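Local coordinates for lysozyme (Penaeus vannamei, PDB 6UKC), which probably hydrolyses the beta-1,4 linkages of bacterial peptidoglycan and of chitodextrins as a C-type lysozyme of innate immunity, at residues E14-D19 / D25-W30; I33-S38 / D127-E132; T53-G56 / N61-Y64; K109-S112 / A116-S119. All coordinates share one frame; numbering follows the deposited sequence.

In the fold
All four contacts belong to the C-type lysozyme fold. Contact 1 is a buried apolar seam between helices 9-20 and 24-38. Contact 2 uses the later part of helix 24-38 and ties it to helix 126-134 at the surface, through a phenol-carboxylate hydrogen bond. The two meet where K28 forms a salt bridge with D127. Contact 4 is partly buried and mixes a CH-pi contact with one hydrogen bond from an asparagine amide. It sits against helix 24-38, where Y111 packs on N29, W30 and I33. Contact 3 lies in the three-stranded antiparallel sheet, about 22 Å between centres from contacts 1 and 2, though G56 touches S38. Its hydrogen bonds come mainly from asparagines and backbone.

Contact 1 (E14-D19 / D25-W30); sequences ELLKRD and DDIKNW
L16 and K17 of helix 9-20 meet I27 and W30 of helix 24-38 in the helical hairpin that opens the helical domain of the C-type lysozyme fold. The short helical segments run roughly antiparallel, at 149°. Their axes approach to 9.8 Å, and the CA atoms of L16 and I27 lie 6.5 Å apart. L16 carries the buried part. Its CB rests on I27 CG1 at 3.8 Å. Its branch atom CD1 reaches W30 CB at 3.9 Å, so the tryptophan offers its stem here and not its indole. The L16 and W30 side chains cross at about a right angle. The W30 indole is used in other directions, against Y111, F58 and W114. L91 of helix 88-105 packs on both L16 and W30.

At the outer side the K17 chain crosses I27. It leaves with CG anti to the backbone N (chi1 179°) and then bends at two successive bonds. The bent chain curls around I27 CD1. That methyl lies 3.7 Å from K17 CB and 3.4 Å from K17 CE, the latter tighter than usual for two carbons. K17 NZ goes on to hydrogen-bond N24 OD1 at the start of helix 24-38 and L22 O just before it. A glycerol, probably from the crystallisation liquor, lies near the same side chain.

No hydrogen bond joins the two segments. Their contact is therefore apolar packing, with aliphatic lysine carbons shielding the isoleucine while the ammonium group is bound at the start of the second helix.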
loop_
_atom_site.group_PDB
_atom_site.type_symbol
_atom_site.label_atom_id
_atom_site.label_comp_id
_atom_site.label_asym_id
_atom_site.label_seq_id
_atom_site.Cartn_x
_atom_site.Cartn_y
_atom_site.Cartn_z
ATOM N N GLU A 14 -2.937 -13.049 5.812
ATOM C CA GLU A 14 -4.060 -14.019 5.678
ATOM C C GLU A 14 -5.254 -13.310 5.012
ATOM O O GLU A 14 -5.944 -13.930 4.222
ATOM C CB GLU A 14 -4.399 -14.669 7.026
ATOM C CG GLU A 14 -3.334 -15.643 7.532
ATOM C CD GLU A 14 -3.688 -16.427 8.798
ATOM O OE1 GLU A 14 -2.847 -16.491 9.711
ATOM O OE2 GLU A 14 -4.795 -16.985 8.877
ATOM N N LEU A 15 -5.481 -12.032 5.293
ATOM C CA LEU A 15 -6.625 -11.287 4.702
ATOM C C LEU A 15 -6.441 -11.170 3.187
ATOM O O LEU A 15 -7.431 -11.388 2.435
ATOM C CB LEU A 15 -6.707 -9.890 5.312
ATOM C CG LEU A 15 -7.748 -8.998 4.648
ATOM C CD1 LEU A 15 -9.150 -9.504 4.973
ATOM C CD2 LEU A 15 -7.565 -7.549 5.051
ATOM N N LEU A 16 -5.249 -10.748 2.752
ATOM C CA LEU A 16 -4.956 -10.594 1.298
ATOM C C LEU A 16 -5.129 -11.958 0.596
ATOM O O LEU A 16 -5.641 -11.985 -0.552
ATOM C CB LEU A 16 -3.553 -10.015 1.119
ATOM C CG LEU A 16 -3.339 -8.594 1.647
ATOM C CD1 LEU A 16 -1.874 -8.212 1.538
ATOM C CD2 LEU A 16 -4.184 -7.576 0.894
ATOM N N LYS A 17 -4.803 -13.067 1.270
ATOM C CA LYS A 17 -4.947 -14.416 0.672
ATOM C C LYS A 17 -6.419 -14.850 0.676
ATOM O O LYS A 17 -6.916 -15.279 -0.372
ATOM C CB LYS A 17 -4.108 -15.449 1.422
ATOM C CG LYS A 17 -4.228 -16.869 0.865
ATOM C CD LYS A 17 -3.684 -17.033 -0.549
ATOM C CE LYS A 17 -2.181 -16.819 -0.629
ATOM N NZ LYS A 17 -1.645 -17.175 -1.956
ATOM N N ARG A 18 -7.086 -14.796 1.822
ATOM C CA ARG A 18 -8.469 -15.323 2.009
ATOM C C ARG A 18 -9.471 -14.523 1.155
ATOM O O ARG A 18 -10.248 -15.151 0.395
ATOM C CB ARG A 18 -8.832 -15.289 3.499
ATOM C CG ARG A 18 -10.131 -16.004 3.842
ATOM C CD ARG A 18 -10.575 -15.794 5.273
ATOM N NE ARG A 18 -10.313 -14.414 5.689
ATOM C CZ ARG A 18 -9.328 -14.023 6.522
ATOM N NH1 ARG A 18 -8.505 -14.901 7.073
ATOM N NH2 ARG A 18 -9.175 -12.742 6.811
ATOM N N ASP A 19 -9.441 -13.190 1.237
ATOM C CA ASP A 19 -10.550 -12.342 0.731
ATOM C C ASP A 19 -10.265 -11.836 -0.683
ATOM O O ASP A 19 -11.257 -11.585 -1.414
ATOM C CB ASP A 19 -10.818 -11.158 1.647
ATOM C CG ASP A 19 -11.433 -11.555 2.970
ATOM O OD1 ASP A 19 -11.469 -12.763 3.280
ATOM O OD2 ASP A 19 -11.868 -10.643 3.676
ATOM N N ASP A 25 3.637 -13.600 -4.229
ATOM C CA ASP A 25 4.490 -12.477 -4.679
ATOM C C ASP A 25 3.806 -11.157 -4.307
ATOM O O ASP A 25 4.466 -10.261 -3.757
ATOM C CB ASP A 25 4.753 -12.474 -6.188
ATOM C CG ASP A 25 5.840 -11.462 -6.523
ATOM O OD1 ASP A 25 7.005 -11.734 -6.146
ATOM O OD2 ASP A 25 5.512 -10.359 -7.044
ATOM N N ASP A 26 2.532 -11.020 -4.653
ATOM C CA ASP A 26 1.779 -9.793 -4.325
ATOM C C ASP A 26 1.809 -9.649 -2.817
ATOM O O ASP A 26 2.204 -8.530 -2.336
ATOM C CB ASP A 26 0.345 -9.823 -4.860
ATOM C CG ASP A 26 0.221 -9.607 -6.363
ATOM O OD1 ASP A 26 1.274 -9.660 -7.067
ATOM O OD2 ASP A 26 -0.920 -9.402 -6.809
ATOM N N ILE A 27 1.457 -10.726 -2.098
ATOM C CA ILE A 27 1.237 -10.636 -0.621
ATOM C C ILE A 27 2.552 -10.207 0.054
ATOM O O ILE A 27 2.551 -9.159 0.767
ATOM C CB ILE A 27 0.661 -11.930 -0.023
ATOM C CG1 ILE A 27 -0.814 -12.117 -0.408
ATOM C CG2 ILE A 27 0.841 -11.961 1.491
ATOM C CD1 ILE A 27 -1.339 -13.511 -0.171
ATOM N N LYS A 28 3.658 -10.921 -0.199
ATOM C CA LYS A 28 4.927 -10.616 0.531
ATOM C C LYS A 28 5.292 -9.143 0.299
ATOM O O LYS A 28 5.778 -8.482 1.254
ATOM C CB LYS A 28 6.055 -11.571 0.129
ATOM C CG LYS A 28 6.551 -11.456 -1.304
ATOM C CD LYS A 28 7.389 -12.647 -1.690
ATOM C CE LYS A 28 8.234 -12.427 -2.925
ATOM N NZ LYS A 28 8.959 -13.683 -3.262
ATOM N N ASN A 29 5.029 -8.633 -0.908
ATOM C CA ASN A 29 5.343 -7.228 -1.263
ATOM C C ASN A 29 4.368 -6.293 -0.530
ATOM O O ASN A 29 4.839 -5.260 -0.014
ATOM C CB ASN A 29 5.392 -7.022 -2.777
ATOM C CG ASN A 29 6.716 -7.463 -3.370
ATOM O OD1 ASN A 29 7.749 -6.925 -3.009
ATOM N ND2 ASN A 29 6.709 -8.475 -4.227
ATOM N N TRP A 30 3.061 -6.587 -0.497
ATOM C CA TRP A 30 2.114 -5.616 0.120
ATOM C C TRP A 30 2.331 -5.614 1.643
ATOM O O TRP A 30 2.344 -4.509 2.253
ATOM C CB TRP A 30 0.647 -5.870 -0.289
ATOM C CG TRP A 30 0.317 -5.544 -1.715
ATOM C CD1 TRP A 30 -0.335 -6.365 -2.594
ATOM C CD2 TRP A 30 0.557 -4.307 -2.430
ATOM N NE1 TRP A 30 -0.491 -5.745 -3.809
ATOM C CE2 TRP A 30 0.047 -4.482 -3.744
ATOM C CE3 TRP A 30 1.156 -3.080 -2.108
ATOM C CZ2 TRP A 30 0.122 -3.489 -4.718
ATOM C CZ3 TRP A 30 1.249 -2.103 -3.077
ATOM C CH2 TRP A 30 0.725 -2.300 -4.358
#

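Contact 2 (I33-S38 / D127-E132); sequences IAEFES and DQYMAE
E35 makes the polar link of this contact, reaching from helix 24-38 to Y129 of helix 126-134. Its CG stands anti to the backbone N (chi1 -167°), and the chain is extended beyond it. This carries the carboxylate out to the tyrosine. Y129 OH donates to E35 OE2 at 2.6 Å. The hydroxyl meets that oxygen on its anti side, 23° out of the carboxylate plane. E35 OE2 lies at the edge of the Y129 ring, near its plane, and the carboxylate and ring planes differ by only 20°. The phenol oxygen also lies 3.4 Å from E35 CB, so it sits alongside the stem as well as the acid.

In the C-type lysozyme fold this pair joins two helices far apart in sequence at the protein surface. Y129 also packs on V31 and C32, and K9 lies in a cation-pi contact with its ring. K9 also pairs with E132, whose OE1 is 6.2 Å from E35 OE2.

F36 follows with a lighter contact. Its CE2 comes to 4.2 Å from Y129 CE1, a single apolar approach, oblique to both rings. F36 also touches A116 and K120 of helix 115-121. E37 turns to that same helix, where its OE1 probably accepts a hydrogen bond from A116 N.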
loop_
_atom_site.group_PDB
_atom_site.type_symbol
_atom_site.label_atom_id
_atom_site.label_comp_id
_atom_site.label_asym_id
_atom_site.label_seq_id
_atom_site.Cartn_x
_atom_site.Cartn_y
_atom_site.Cartn_z
ATOM N N ILE A 33 5.475 -3.520 2.429
ATOM C CA ILE A 33 5.194 -2.082 2.151
ATOM C C ILE A 33 4.321 -1.534 3.277
ATOM O O ILE A 33 4.716 -0.471 3.820
ATOM C CB ILE A 33 4.596 -1.855 0.755
ATOM C CG1 ILE A 33 5.651 -2.140 -0.315
ATOM C CG2 ILE A 33 4.034 -0.441 0.624
ATOM C CD1 ILE A 33 5.071 -2.340 -1.693
ATOM N N ALA A 34 3.234 -2.239 3.648
ATOM C CA ALA A 34 2.319 -1.805 4.736
ATOM C C ALA A 34 3.075 -1.686 6.063
ATOM O O ALA A 34 2.804 -0.720 6.824
ATOM C CB ALA A 34 1.159 -2.756 4.895
ATOM N N GLU A 35 3.904 -2.684 6.401
ATOM C CA GLU A 35 4.637 -2.633 7.687
ATOM C C GLU A 35 5.343 -1.274 7.764
ATOM O O GLU A 35 5.107 -0.518 8.738
ATOM C CB GLU A 35 5.646 -3.767 7.859
ATOM C CG GLU A 35 6.120 -3.853 9.299
ATOM C CD GLU A 35 7.214 -4.843 9.624
ATOM O OE1 GLU A 35 8.024 -4.486 10.455
ATOM O OE2 GLU A 35 7.235 -5.970 9.072
ATOM N N PHE A 36 6.145 -0.948 6.749
ATOM C CA PHE A 36 7.140 0.156 6.842
ATOM C C PHE A 36 6.514 1.475 6.406
ATOM O O PHE A 36 7.101 2.484 6.779
ATOM C CB PHE A 36 8.427 -0.211 6.110
ATOM C CG PHE A 36 9.089 -1.398 6.759
ATOM C CD1 PHE A 36 9.688 -1.273 8.002
ATOM C CD2 PHE A 36 9.065 -2.649 6.156
ATOM C CE1 PHE A 36 10.294 -2.364 8.615
ATOM C CE2 PHE A 36 9.652 -3.748 6.777
ATOM C CZ PHE A 36 10.262 -3.606 8.009
ATOM N N GLU A 37 5.353 1.475 5.736
ATOM C CA GLU A 37 4.675 2.753 5.417
ATOM C C GLU A 37 3.819 3.169 6.612
ATOM O O GLU A 37 3.794 4.370 6.870
ATOM C CB GLU A 37 3.873 2.684 4.118
ATOM C CG GLU A 37 4.731 2.567 2.887
ATOM C CD GLU A 37 5.384 3.855 2.438
ATOM O OE1 GLU A 37 6.165 3.822 1.471
ATOM O OE2 GLU A 37 5.073 4.880 3.042
ATOM N N SER A 38 3.187 2.248 7.344
ATOM C CA SER A 38 2.081 2.629 8.264
ATOM C C SER A 38 1.966 1.767 9.522
ATOM O O SER A 38 1.037 2.045 10.293
ATOM C CB SER A 38 0.783 2.564 7.525
ATOM O OG SER A 38 0.458 1.207 7.225
ATOM N N ASP A 127 10.402 -14.009 1.263
ATOM C CA ASP A 127 9.960 -15.360 1.697
ATOM C C ASP A 127 10.459 -15.603 3.123
ATOM O O ASP A 127 9.627 -15.970 3.978
ATOM C CB ASP A 127 10.321 -16.401 0.647
ATOM C CG ASP A 127 9.402 -16.274 -0.558
ATOM O OD1 ASP A 127 8.160 -16.268 -0.364
ATOM O OD2 ASP A 127 9.926 -16.111 -1.662
ATOM N N GLN A 128 11.727 -15.306 3.410
ATOM C CA GLN A 128 12.226 -15.272 4.814
ATOM C C GLN A 128 11.357 -14.319 5.660
ATOM O O GLN A 128 10.853 -14.745 6.724
ATOM C CB GLN A 128 13.697 -14.866 4.871
ATOM C CG GLN A 128 14.229 -14.907 6.297
ATOM C CD GLN A 128 14.216 -16.280 6.940
ATOM O OE1 GLN A 128 14.387 -17.317 6.312
ATOM N NE2 GLN A 128 14.098 -16.295 8.248
ATOM N N TYR A 129 11.171 -13.083 5.201
ATOM C CA TYR A 129 10.389 -12.031 5.906
ATOM C C TYR A 129 8.992 -12.568 6.273
ATOM O O TYR A 129 8.522 -12.314 7.424
ATOM C CB TYR A 129 10.375 -10.751 5.055
ATOM C CG TYR A 129 9.375 -9.717 5.477
ATOM C CD1 TYR A 129 9.663 -8.823 6.498
ATOM C CD2 TYR A 129 8.138 -9.622 4.853
ATOM C CE1 TYR A 129 8.745 -7.863 6.904
ATOM C CE2 TYR A 129 7.201 -8.677 5.262
ATOM C CZ TYR A 129 7.505 -7.803 6.293
ATOM O OH TYR A 129 6.610 -6.870 6.711
ATOM N N MET A 130 8.358 -13.322 5.362
ATOM C CA MET A 130 6.998 -13.891 5.553
ATOM C C MET A 130 7.042 -15.224 6.324
ATOM O O MET A 130 5.927 -15.768 6.649
ATOM C CB MET A 130 6.316 -14.109 4.199
ATOM C CG MET A 130 5.936 -12.825 3.485
ATOM S SD MET A 130 4.890 -11.743 4.498
ATOM C CE MET A 130 3.567 -12.879 4.899
ATOM N N ALA A 131 8.236 -15.747 6.641
ATOM C CA ALA A 131 8.380 -17.104 7.217
ATOM C C ALA A 131 7.569 -17.214 8.521
ATOM O O ALA A 131 6.937 -18.263 8.740
ATOM C CB ALA A 131 9.832 -17.465 7.410
ATOM N N GLU A 132 7.545 -16.177 9.355
ATOM C CA GLU A 132 6.817 -16.252 10.649
ATOM C C GLU A 132 5.315 -16.390 10.388
ATOM O O GLU A 132 4.648 -16.868 11.306
ATOM C CB GLU A 132 7.059 -15.026 11.519
ATOM C CG GLU A 132 6.327 -13.807 11.005
ATOM C CD GLU A 132 6.357 -12.664 11.990
ATOM O OE1 GLU A 132 6.992 -11.635 11.662
ATOM O OE2 GLU A 132 5.779 -12.823 13.089
#

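Contact 3 (T53-G56 / N61-Y64); sequences TDYG and NNKY
T53 and N62 form the close-packed heart of this contact, at the open end of the hairpin formed by strands 53-55 and 60-61, in the three-stranded antiparallel sheet of the lysozyme fold. N62 N donates to T53 O at 3.0 Å, nearly along the C=O axis. The return bond is unusual. T53 N donates to the side-chain oxygen N62 OD1 at 2.7 Å, so an amide side chain stands where a strand would offer its own carbonyl. N62 CG lies between the backbone N and the carbonyl carbon (chi1 58°), which folds the amide back toward the T53 backbone. T53 N stands above the plane of the N62 side-chain carbonyl, 42° out of it.

D54 and N61 are an antiparallel non-hydrogen-bonded pair, and their side chains share one face of the sheet. N61 ND2 donates to D54 OD1 at 2.7 Å, from above the carboxylate plane, while the acceptor lies in the amide plane of N61. S52 OG is a second partner of N61 ND2. N48 holds D54 OD2. N61 CA also makes a CA-H...O contact to T53 O at 3.3 Å.

Packing is looser at the Y55 and water margins. N62 CB approaches the edge of the Y55 ring, 3.8 Å from CE1. C79 lies against both residues. N61 OD1 accepts from K63 N in an Asx turn, where the chain leaves the sheet. A water bridges the T53 and N62 side chains: it is 2.6 Å from T53 OG1 and accepts from N62 ND2 at 3.1 Å.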
loop_
_atom_site.group_PDB
_atom_site.type_symbol
_atom_site.label_atom_id
_atom_site.label_comp_id
_atom_site.label_asym_id
_atom_site.label_seq_id
_atom_site.Cartn_x
_atom_site.Cartn_y
_atom_site.Cartn_z
ATOM N N THR A 53 -0.970 15.128 1.376
ATOM C CA THR A 53 -1.259 14.233 2.521
ATOM C C THR A 53 -1.098 12.798 2.032
ATOM O O THR A 53 -1.518 12.510 0.880
ATOM C CB THR A 53 -2.648 14.508 3.115
ATOM O OG1 THR A 53 -2.605 15.852 3.602
ATOM C CG2 THR A 53 -3.033 13.559 4.230
ATOM N N ASP A 54 -0.504 11.954 2.877
ATOM C CA ASP A 54 -0.415 10.488 2.640
ATOM C C ASP A 54 -1.522 9.820 3.471
ATOM O O ASP A 54 -1.669 10.201 4.667
ATOM C CB ASP A 54 1.013 10.040 2.950
ATOM C CG ASP A 54 2.051 10.695 2.054
ATOM O OD1 ASP A 54 1.768 10.813 0.840
ATOM O OD2 ASP A 54 3.119 11.100 2.568
ATOM N N TYR A 55 -2.276 8.882 2.879
ATOM C CA TYR A 55 -3.488 8.292 3.502
ATOM C C TYR A 55 -3.416 6.761 3.620
ATOM O O TYR A 55 -3.111 6.044 2.641
ATOM C CB TYR A 55 -4.734 8.658 2.686
ATOM C CG TYR A 55 -5.134 10.113 2.704
ATOM C CD1 TYR A 55 -4.602 11.021 1.792
ATOM C CD2 TYR A 55 -6.058 10.581 3.630
ATOM C CE1 TYR A 55 -4.999 12.351 1.787
ATOM C CE2 TYR A 55 -6.457 11.910 3.648
ATOM C CZ TYR A 55 -5.949 12.788 2.703
ATOM O OH TYR A 55 -6.331 14.095 2.734
ATOM N N GLY A 56 -3.784 6.266 4.801
ATOM C CA GLY A 56 -4.085 4.846 5.059
ATOM C C GLY A 56 -2.849 3.969 5.176
ATOM O O GLY A 56 -1.737 4.486 5.261
ATOM N N ASN A 61 -0.745 9.240 -1.698
ATOM C CA ASN A 61 -0.554 10.715 -1.691
ATOM C C ASN A 61 -1.679 11.369 -2.499
ATOM O O ASN A 61 -1.885 10.918 -3.655
ATOM C CB ASN A 61 0.822 11.096 -2.255
ATOM C CG ASN A 61 1.139 12.564 -2.047
ATOM O OD1 ASN A 61 0.972 13.369 -2.964
ATOM N ND2 ASN A 61 1.539 12.931 -0.836
ATOM N N ASN A 62 -2.347 12.400 -1.951
ATOM C CA ASN A 62 -3.495 13.104 -2.613
ATOM C C ASN A 62 -3.048 13.996 -3.795
ATOM O O ASN A 62 -3.944 14.494 -4.531
ATOM C CB ASN A 62 -4.344 13.919 -1.627
ATOM C CG ASN A 62 -3.570 14.971 -0.862
ATOM O OD1 ASN A 62 -2.342 14.991 -0.902
ATOM N ND2 ASN A 62 -4.280 15.861 -0.183
ATOM N N LYS A 63 -1.744 14.195 -4.025
ATOM C CA LYS A 63 -1.265 15.023 -5.169
ATOM C C LYS A 63 -1.624 14.343 -6.500
ATOM O O LYS A 63 -1.881 15.112 -7.449
ATOM C CB LYS A 63 0.235 15.345 -5.122
ATOM C CG LYS A 63 0.726 16.146 -6.329
ATOM C CD LYS A 63 1.860 17.137 -6.083
ATOM C CE LYS A 63 1.360 18.434 -5.476
ATOM N NZ LYS A 63 2.146 19.624 -5.905
ATOM N N TYR A 64 -1.632 12.994 -6.585
ATOM C CA TYR A 64 -1.807 12.231 -7.862
ATOM C C TYR A 64 -2.990 11.249 -7.821
ATOM O O TYR A 64 -3.649 11.043 -8.847
ATOM C CB TYR A 64 -0.520 11.460 -8.194
ATOM C CG TYR A 64 0.737 12.285 -8.062
ATOM C CD1 TYR A 64 1.050 13.270 -8.995
ATOM C CD2 TYR A 64 1.586 12.120 -6.974
ATOM C CE1 TYR A 64 2.188 14.052 -8.864
ATOM C CE2 TYR A 64 2.731 12.894 -6.830
ATOM C CZ TYR A 64 3.030 13.860 -7.779
ATOM O OH TYR A 64 4.153 14.613 -7.647
HETATM O O HOH W 1 -2.800 17.760 1.845
#

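Contact 4 (K109-S112 / A116-S119); sequences KGYS and AYNS
Y111 sets its CB squarely over the face of the Y117 ring, where a loop of the helical domain of the lysozyme fold packs on helix 115-121. The carbon is 3.4 Å from the ring centroid and 8° off the normal, a CH-pi contact. The two rings meet obliquely, with centroids 5.6 Å apart and planes inclined by 37°. The Y111 ring leads off toward helix 24-38, where it meets W30 edge-to-face and packs on N29 and I33. Y117 has its CG anti to the backbone N (chi1 174°), which carries the ring across to the loop. Its stem meets backbone too: Y117 CB is 3.3 Å from Y111 O.

The second pair is polar. N118 turns its amide along S112. ND2 donates to S112 O at 2.8 Å, with the donor tilted from the carbonyl plane. The amide's other arm stays close: N118 OD1 lies 3.3 Å from S112 CA and also near its CB. One amide therefore binds the loop backbone through its NH2 and touches the serine through its oxygen.

S112 in turn closes the loop on itself. K109 O accepts from both S112 N and S112 OG, so two bonds grip one carbonyl. They close the turn 109-112, from which Y111 and the S112 carbonyl face the helix. T101 and R105 of helix 88-105 touch S112 as well. The hydroxyl bond is the shorter of the two: S112 OG lies 2.7 Å from K109 O, in the carbonyl plane.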
loop_
_atom_site.group_PDB
_atom_site.type_symbol
_atom_site.label_atom_id
_atom_site.label_comp_id
_atom_site.label_asym_id
_atom_site.label_seq_id
_atom_site.Cartn_x
_atom_site.Cartn_y
_atom_site.Cartn_z
ATOM N N LYS A 109 9.073 -2.917 -11.884
ATOM C CA LYS A 109 9.466 -1.714 -11.090
ATOM C C LYS A 109 8.231 -1.051 -10.449
ATOM O O LYS A 109 8.371 0.045 -9.897
ATOM C CB LYS A 109 10.280 -0.775 -11.982
ATOM C CG LYS A 109 11.466 -1.447 -12.677
ATOM C CD LYS A 109 12.803 -0.751 -12.473
ATOM C CE LYS A 109 12.669 0.754 -12.347
ATOM N NZ LYS A 109 13.988 1.423 -12.390
ATOM N N GLY A 110 7.073 -1.726 -10.443
ATOM C CA GLY A 110 5.780 -1.166 -10.001
ATOM C C GLY A 110 5.831 -0.662 -8.565
ATOM O O GLY A 110 5.248 0.409 -8.267
ATOM N N TYR A 111 6.507 -1.379 -7.673
ATOM C CA TYR A 111 6.467 -1.040 -6.226
ATOM C C TYR A 111 7.427 0.106 -5.892
ATOM O O TYR A 111 7.357 0.588 -4.753
ATOM C CB TYR A 111 6.764 -2.267 -5.375
ATOM C CG TYR A 111 5.773 -3.388 -5.524
ATOM C CD1 TYR A 111 4.508 -3.310 -4.966
ATOM C CD2 TYR A 111 6.127 -4.568 -6.152
ATOM C CE1 TYR A 111 3.601 -4.355 -5.063
ATOM C CE2 TYR A 111 5.229 -5.620 -6.260
ATOM C CZ TYR A 111 3.962 -5.519 -5.711
ATOM O OH TYR A 111 3.092 -6.580 -5.800
ATOM N N SER A 112 8.266 0.540 -6.838
ATOM C CA SER A 112 9.292 1.593 -6.621
ATOM C C SER A 112 8.628 2.958 -6.381
ATOM O O SER A 112 9.346 3.880 -5.993
ATOM C CB SER A 112 10.313 1.625 -7.730
ATOM O OG SER A 112 9.776 2.155 -8.928
ATOM N N ALA A 116 9.090 3.221 1.291
ATOM C CA ALA A 116 9.351 2.044 2.160
ATOM C C ALA A 116 9.831 0.860 1.312
ATOM O O ALA A 116 10.677 0.072 1.807
ATOM C CB ALA A 116 8.132 1.667 2.977
ATOM N N TYR A 117 9.305 0.717 0.092
ATOM C CA TYR A 117 9.665 -0.418 -0.798
ATOM C C TYR A 117 11.146 -0.284 -1.167
ATOM O O TYR A 117 11.877 -1.274 -1.062
ATOM C CB TYR A 117 8.776 -0.530 -2.042
ATOM C CG TYR A 117 9.271 -1.595 -2.990
ATOM C CD1 TYR A 117 9.008 -2.937 -2.763
ATOM C CD2 TYR A 117 10.083 -1.267 -4.066
ATOM C CE1 TYR A 117 9.502 -3.922 -3.600
ATOM C CE2 TYR A 117 10.580 -2.236 -4.918
ATOM C CZ TYR A 117 10.290 -3.570 -4.682
ATOM O OH TYR A 117 10.772 -4.521 -5.525
ATOM N N ASN A 118 11.561 0.928 -1.532
ATOM C CA ASN A 118 12.916 1.230 -2.051
ATOM C C ASN A 118 13.936 1.013 -0.923
ATOM O O ASN A 118 15.031 0.519 -1.221
ATOM C CB ASN A 118 12.954 2.624 -2.686
ATOM C CG ASN A 118 12.114 2.714 -3.944
ATOM O OD1 ASN A 118 11.948 1.724 -4.659
ATOM N ND2 ASN A 118 11.577 3.888 -4.226
ATOM N N SER A 119 13.583 1.301 0.338
ATOM C CA SER A 119 14.546 1.245 1.468
ATOM C C SER A 119 14.477 -0.108 2.186
ATOM O O SER A 119 15.512 -0.545 2.682
ATOM C CB SER A 119 14.319 2.376 2.417
ATOM O OG SER A 119 12.943 2.458 2.708
#